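Cytochrome P450 monooxygenase (Rhodococcus sp. ECU0066, PDB 6KBH) is a self-sufficient cytochrome P450 that probably catalyses heme-dependent monooxygenation, with FMN and a [2Fe-2S] cluster in the same polypeptide. Local coordinates at residues A[701-706]-A[712-717]; A[757-762]-A[767-772]. All coordinates share one frame; numbering follows the deposited sequence.

Contact 1 (A[701-706]-A[712-717]); sequences FDVVLK and VPVAAD
One face of the Phe701 ring lies against Val714, whose CG2 methyl sits over the ring centre in a CH-pi contact. With CG between the backbone N and the carbonyl carbon (chi1 56°), the Phe701 ring lies on the side of the sheet where Val714 CG2 projects. The other Val714 methyl, CG1, meets Val703 CG1 at 3.5 Å, the two side chains crossing at about a right angle. Farther along the same face, Leu705 CD1 reaches Val712 CG2 at 3.9 Å. Beneath this apolar row runs the backbone of an antiparallel beta hairpin, part of the beta-grasp fold of plant-type ferredoxins; strand 701-705 has strand 781-784 parallel on its other flank, and helix 720-726 packs on the apolar face through Val720, Ala723 and Leu724. Phe701 and Val714 form a hydrogen-bonded pair, with Phe701 N to Val714 O at 3.1 Å and Val714 N to Phe701 O also at 3.1 Å. Val703 and Val712 form the next such pair, Val703 N lying 3.0 Å from Val712 O. Replacing Phe701 by an alanine would probably leave Val714 CG2 without the ring it rests on and open a gap toward Val720. Between these pairs, Asp702 and Pro713 face each other as a non-hydrogen-bonded pair, a place where the missing N-H of proline costs this pairing nothing. Their side chains lie on the opposite, more exposed face, where Asp702 OD1 comes 3.5 Å from Pro713 CA.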
loop_
_atom_site.group_PDB
_atom_site.type_symbol
_atom_site.label_atom_id
_atom_site.label_comp_id
_atom_site.label_asym_id
_atom_site.label_seq_id
_atom_site.Cartn_x
_atom_site.Cartn_y
_atom_site.Cartn_z
ATOM N N PHE A 701 5.243 25.024 -1.659
ATOM C CA PHE A 701 3.888 25.288 -1.200
ATOM C C PHE A 701 3.510 24.238 -0.166
ATOM O O PHE A 701 4.268 23.307 0.113
ATOM C CB PHE A 701 2.890 25.309 -2.365
ATOM C CG PHE A 701 2.875 24.050 -3.194
ATOM C CD1 PHE A 701 3.782 23.870 -4.231
ATOM C CD2 PHE A 701 1.933 23.058 -2.958
ATOM C CE1 PHE A 701 3.758 22.721 -5.009
ATOM C CE2 PHE A 701 1.903 21.906 -3.729
ATOM C CZ PHE A 701 2.816 21.738 -4.757
ATOM N N ASP A 702 2.329 24.416 0.415
ATOM C CA ASP A 702 1.764 23.458 1.350
ATOM C C ASP A 702 0.669 22.657 0.659
ATOM O O ASP A 702 -0.120 23.208 -0.112
ATOM C CB ASP A 702 1.187 24.162 2.582
ATOM C CG ASP A 702 2.199 24.306 3.698
ATOM O OD1 ASP A 702 3.185 23.539 3.706
ATOM O OD2 ASP A 702 2.004 25.179 4.571
ATOM N N VAL A 703 0.626 21.356 0.931
ATOM C CA VAL A 703 -0.480 20.505 0.510
ATOM C C VAL A 703 -1.089 19.868 1.755
ATOM O O VAL A 703 -0.378 19.251 2.556
ATOM C CB VAL A 703 -0.035 19.448 -0.522
ATOM C CG1 VAL A 703 1.213 18.715 -0.073
ATOM C CG2 VAL A 703 -1.155 18.469 -0.791
ATOM N N VAL A 704 -2.400 20.039 1.929
ATOM C CA VAL A 704 -3.118 19.519 3.090
ATOM C C VAL A 704 -3.949 18.322 2.668
ATOM O O VAL A 704 -4.583 18.327 1.605
ATOM C CB VAL A 704 -4.011 20.584 3.762
ATOM C CG1 VAL A 704 -5.301 20.849 2.934
ATOM C CG2 VAL A 704 -4.341 20.138 5.201
ATOM N N LEU A 705 -3.963 17.307 3.515
ATOM C CA LEU A 705 -4.673 16.069 3.240
ATOM C C LEU A 705 -5.925 16.052 4.101
ATOM O O LEU A 705 -5.852 15.832 5.315
ATOM C CB LEU A 705 -3.767 14.880 3.521
ATOM C CG LEU A 705 -2.400 15.165 2.918
ATOM C CD1 LEU A 705 -1.402 14.332 3.618
ATOM C CD2 LEU A 705 -2.380 14.893 1.423
ATOM N N LYS A 706 -7.071 16.297 3.468
ATOM C CA LYS A 706 -8.298 16.513 4.222
ATOM C C LYS A 706 -8.739 15.246 4.941
ATOM O O LYS A 706 -9.086 15.286 6.127
ATOM C CB LYS A 706 -9.407 17.020 3.301
ATOM C CG LYS A 706 -10.708 17.273 4.049
ATOM C CD LYS A 706 -11.828 17.734 3.138
ATOM C CE LYS A 706 -11.677 19.202 2.779
ATOM N NZ LYS A 706 -11.857 20.085 3.965
ATOM N N VAL A 712 1.161 18.406 4.610
ATOM C CA VAL A 712 2.526 18.026 4.249
ATOM C C VAL A 712 3.146 19.180 3.470
ATOM O O VAL A 712 2.508 19.709 2.551
ATOM C CB VAL A 712 2.577 16.720 3.424
ATOM C CG1 VAL A 712 3.935 16.547 2.782
ATOM C CG2 VAL A 712 2.274 15.537 4.327
ATOM N N PRO A 713 4.362 19.611 3.806
ATOM C CA PRO A 713 5.023 20.646 3.005
ATOM C C PRO A 713 5.795 20.032 1.848
ATOM O O PRO A 713 6.457 19.000 1.979
ATOM C CB PRO A 713 5.973 21.301 4.016
ATOM C CG PRO A 713 6.356 20.170 4.919
ATOM C CD PRO A 713 5.145 19.258 5.001
ATOM N N VAL A 714 5.693 20.673 0.691
ATOM C CA VAL A 714 6.479 20.298 -0.477
ATOM C C VAL A 714 7.457 21.431 -0.753
ATOM O O VAL A 714 7.065 22.602 -0.847
ATOM C CB VAL A 714 5.590 19.981 -1.690
ATOM C CG1 VAL A 714 4.526 18.975 -1.307
ATOM C CG2 VAL A 714 4.929 21.219 -2.214
ATOM N N ALA A 715 8.738 21.093 -0.812
ATOM C CA ALA A 715 9.742 22.096 -1.105
ATOM C C ALA A 715 9.826 22.316 -2.613
ATOM O O ALA A 715 9.177 21.631 -3.408
ATOM C CB ALA A 715 11.095 21.682 -0.529
ATOM N N ALA A 716 10.634 23.302 -3.006
ATOM C CA ALA A 716 10.777 23.610 -4.425
ATOM C C ALA A 716 11.518 22.501 -5.161
ATOM O O ALA A 716 11.207 22.201 -6.318
ATOM C CB ALA A 716 11.492 24.948 -4.596
ATOM N N ASP A 717 12.499 21.883 -4.506
ATOM C CA ASP A 717 13.253 20.772 -5.073
ATOM C C ASP A 717 12.565 19.430 -4.868
ATOM O O ASP A 717 13.194 18.386 -5.078
ATOM C CB ASP A 717 14.655 20.726 -4.458
ATOM C CG ASP A 717 14.624 20.788 -2.942
ATOM O OD1 ASP A 717 13.588 21.209 -2.390
ATOM O OD2 ASP A 717 15.629 20.412 -2.303
#

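Contact 2 (A[757-762]-A[767-772])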
loop_
_atom_site.group_PDB
_atom_site.type_symbol
_atom_site.label_atom_id
_atom_site.label_comp_id
_atom_site.label_asym_id
_atom_site.label_seq_id
_atom_site.Cartn_x
_atom_site.Cartn_y
_atom_site.Cartn_z
ATOM N N LEU A 757 1.402 14.106 -19.123
ATOM C CA LEU A 757 0.968 13.953 -20.503
ATOM C C LEU A 757 -0.223 13.007 -20.619
ATOM O O LEU A 757 -0.599 12.639 -21.738
ATOM C CB LEU A 757 2.130 13.462 -21.376
ATOM C CG LEU A 757 3.558 13.932 -21.057
ATOM C CD1 LEU A 757 4.529 13.421 -22.108
ATOM C CD2 LEU A 757 3.678 15.451 -20.943
ATOM N N VAL A 758 -0.831 12.613 -19.500
ATOM C CA VAL A 758 -1.901 11.621 -19.542
ATOM C C VAL A 758 -3.290 12.259 -19.611
ATOM O O VAL A 758 -4.176 11.736 -20.298
ATOM C CB VAL A 758 -1.783 10.660 -18.340
ATOM C CG1 VAL A 758 -1.579 11.422 -17.047
ATOM C CG2 VAL A 758 -3.011 9.763 -18.233
ATOM N N LEU A 759 -3.505 13.390 -18.942
ATOM C CA LEU A 759 -4.841 13.958 -18.850
ATOM C C LEU A 759 -5.126 14.895 -20.019
ATOM O O LEU A 759 -4.309 15.763 -20.346
ATOM C CB LEU A 759 -5.026 14.693 -17.521
ATOM C CG LEU A 759 -5.078 13.765 -16.301
ATOM C CD1 LEU A 759 -4.695 14.502 -15.030
ATOM C CD2 LEU A 759 -6.440 13.104 -16.145
ATOM N N THR A 760 -6.292 14.707 -20.635
ATOM C CA THR A 760 -6.753 15.566 -21.716
ATOM C C THR A 760 -6.810 17.018 -21.257
ATOM O O THR A 760 -6.990 17.305 -20.072
ATOM C CB THR A 760 -8.139 15.121 -22.186
ATOM O OG1 THR A 760 -9.140 15.753 -21.378
ATOM C CG2 THR A 760 -8.282 13.612 -22.055
ATOM N N LYS A 761 -6.664 17.943 -22.212
ATOM C CA LYS A 761 -6.671 19.361 -21.872
ATOM C C LYS A 761 -7.975 19.784 -21.206
ATOM O O LYS A 761 -7.989 20.774 -20.466
ATOM C CB LYS A 761 -6.409 20.214 -23.119
ATOM C CG LYS A 761 -6.063 21.663 -22.804
ATOM C CD LYS A 761 -4.827 21.751 -21.913
ATOM C CE LYS A 761 -4.816 23.039 -21.100
ATOM N NZ LYS A 761 -5.867 23.039 -20.038
ATOM N N THR A 762 -9.064 19.047 -21.436
ATOM C CA THR A 762 -10.296 19.299 -20.695
ATOM C C THR A 762 -10.182 18.802 -19.259
ATOM O O THR A 762 -10.619 19.485 -18.324
ATOM C CB THR A 762 -11.482 18.634 -21.394
ATOM O OG1 THR A 762 -11.342 17.209 -21.325
ATOM C CG2 THR A 762 -11.555 19.063 -22.855
ATOM N N GLY A 767 -9.690 20.534 -13.211
ATOM C CA GLY A 767 -8.922 20.582 -11.981
ATOM C C GLY A 767 -9.352 19.598 -10.919
ATOM O O GLY A 767 -9.019 19.780 -9.743
ATOM N N LYS A 768 -10.088 18.554 -11.294
ATOM C CA LYS A 768 -10.539 17.558 -10.331
ATOM C C LYS A 768 -9.453 16.560 -9.955
ATOM O O LYS A 768 -9.679 15.734 -9.063
ATOM C CB LYS A 768 -11.741 16.795 -10.894
ATOM C CG LYS A 768 -12.916 17.665 -11.309
ATOM C CD LYS A 768 -14.210 17.141 -10.701
ATOM C CE LYS A 768 -15.379 18.079 -10.968
ATOM N NZ LYS A 768 -16.284 17.569 -12.040
ATOM N N THR A 769 -8.288 16.617 -10.597
ATOM C CA THR A 769 -7.330 15.528 -10.498
ATOM C C THR A 769 -5.923 16.052 -10.747
ATOM O O THR A 769 -5.729 17.111 -11.350
ATOM C CB THR A 769 -7.678 14.413 -11.489
ATOM O OG1 THR A 769 -6.731 13.354 -11.362
ATOM C CG2 THR A 769 -7.662 14.937 -12.918
ATOM N N MET A 770 -4.936 15.287 -10.280
ATOM C CA MET A 770 -3.541 15.701 -10.339
ATOM C C MET A 770 -2.641 14.474 -10.347
ATOM O O MET A 770 -2.971 13.439 -9.760
ATOM C CB MET A 770 -3.189 16.621 -9.162
ATOM C CG MET A 770 -1.742 16.562 -8.702
ATOM S SD MET A 770 -1.204 18.053 -7.853
ATOM C CE MET A 770 -2.414 18.133 -6.551
ATOM N N MET A 771 -1.501 14.600 -11.023
ATOM C CA MET A 771 -0.484 13.556 -11.062
ATOM C C MET A 771 0.584 13.859 -10.017
ATOM O O MET A 771 1.217 14.920 -10.055
ATOM C CB MET A 771 0.125 13.448 -12.456
ATOM C CG MET A 771 -0.920 13.269 -13.537
ATOM S SD MET A 771 -2.046 11.896 -13.258
ATOM C CE MET A 771 -0.880 10.553 -13.158
ATOM N N THR A 772 0.793 12.907 -9.108
ATOM C CA THR A 772 1.524 13.161 -7.872
ATOM C C THR A 772 3.007 13.429 -8.110
ATOM O O THR A 772 3.645 14.116 -7.304
ATOM C CB THR A 772 1.333 11.968 -6.935
ATOM O OG1 THR A 772 -0.051 11.609 -6.915
ATOM C CG2 THR A 772 1.745 12.318 -5.540
#
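Leu759 and Thr769 meet through carbon alone, and the shortest polar bond lies within 757-762, at the start of the helix, where the hydroxyls Thr760 OG1 and Thr762 OG1 are 2.6 Å apart and either could be the donor; no hydrogen bond crosses to 767-772. Thr760 occupies the N-cap of helix 761-766, and its backbone N is bonded to the carboxylate of Glu763, one half of a capping box. At the other end of this short helix Gly767 leaves helical geometry with positive phi, and the chain turns back as strand 769-771 alongside the approach to the helix. Between the two segments the contact is made by apolar groups. Leu759 and Thr769 reach toward each other tip to tip: CD1 of Leu759 is 3.7 Å from Thr769 CG2, and its second methyl, CD2, is 3.9 Å from the same atom. Thr769 can offer its methyl because OG1 stands opposite its own backbone N (chi1 -179°) and is engaged by Glu744 of the neighbouring strand, so the polar need of this side chain is met outside the contact. Two residues on, Met771 folds back on itself, its chain bent at chi2 (-54°) and again at chi3 (-58°). The bends lay the thioether against Val758, with SD 3.8 Å and CE 4.0 Å from Val758 CG1. Leu759 CD1 comes to the same sulfur from another direction, 4.1 Å from Met771 SD. Met771 in turn touches Cys743 and the inorganic cluster, placing Val758 and Leu759 in a second shell behind it. Met771 stands two residues before Cys773, the last cluster ligand, which follows Cys735, Cys740 and Cys743, close together in sequence, as in plant-type ferredoxins.

Overall arrangement
Followed from the N terminus, the chain passes through the heme and flavin regions before reaching both contacts in its ferredoxin-like part. Contact 1 closes first, across the short connection 706-709 of the hairpin 701-714. Helix 720-726, the loop carrying Cys735, Cys740 and Cys743, and strand 744-747 follow; contact 2 then closes around helix 761-766. The two are in series, neither nested nor crossed, with centres about 19 Å apart and nearest atoms about 6 Å apart. Helix 720-726 is common to both: Phe701 and Thr772 each rest on Val720, and Leu705 and Thr772 on Leu724. Strand 781-784 does likewise, pairing with 701-705 and packing on Met770.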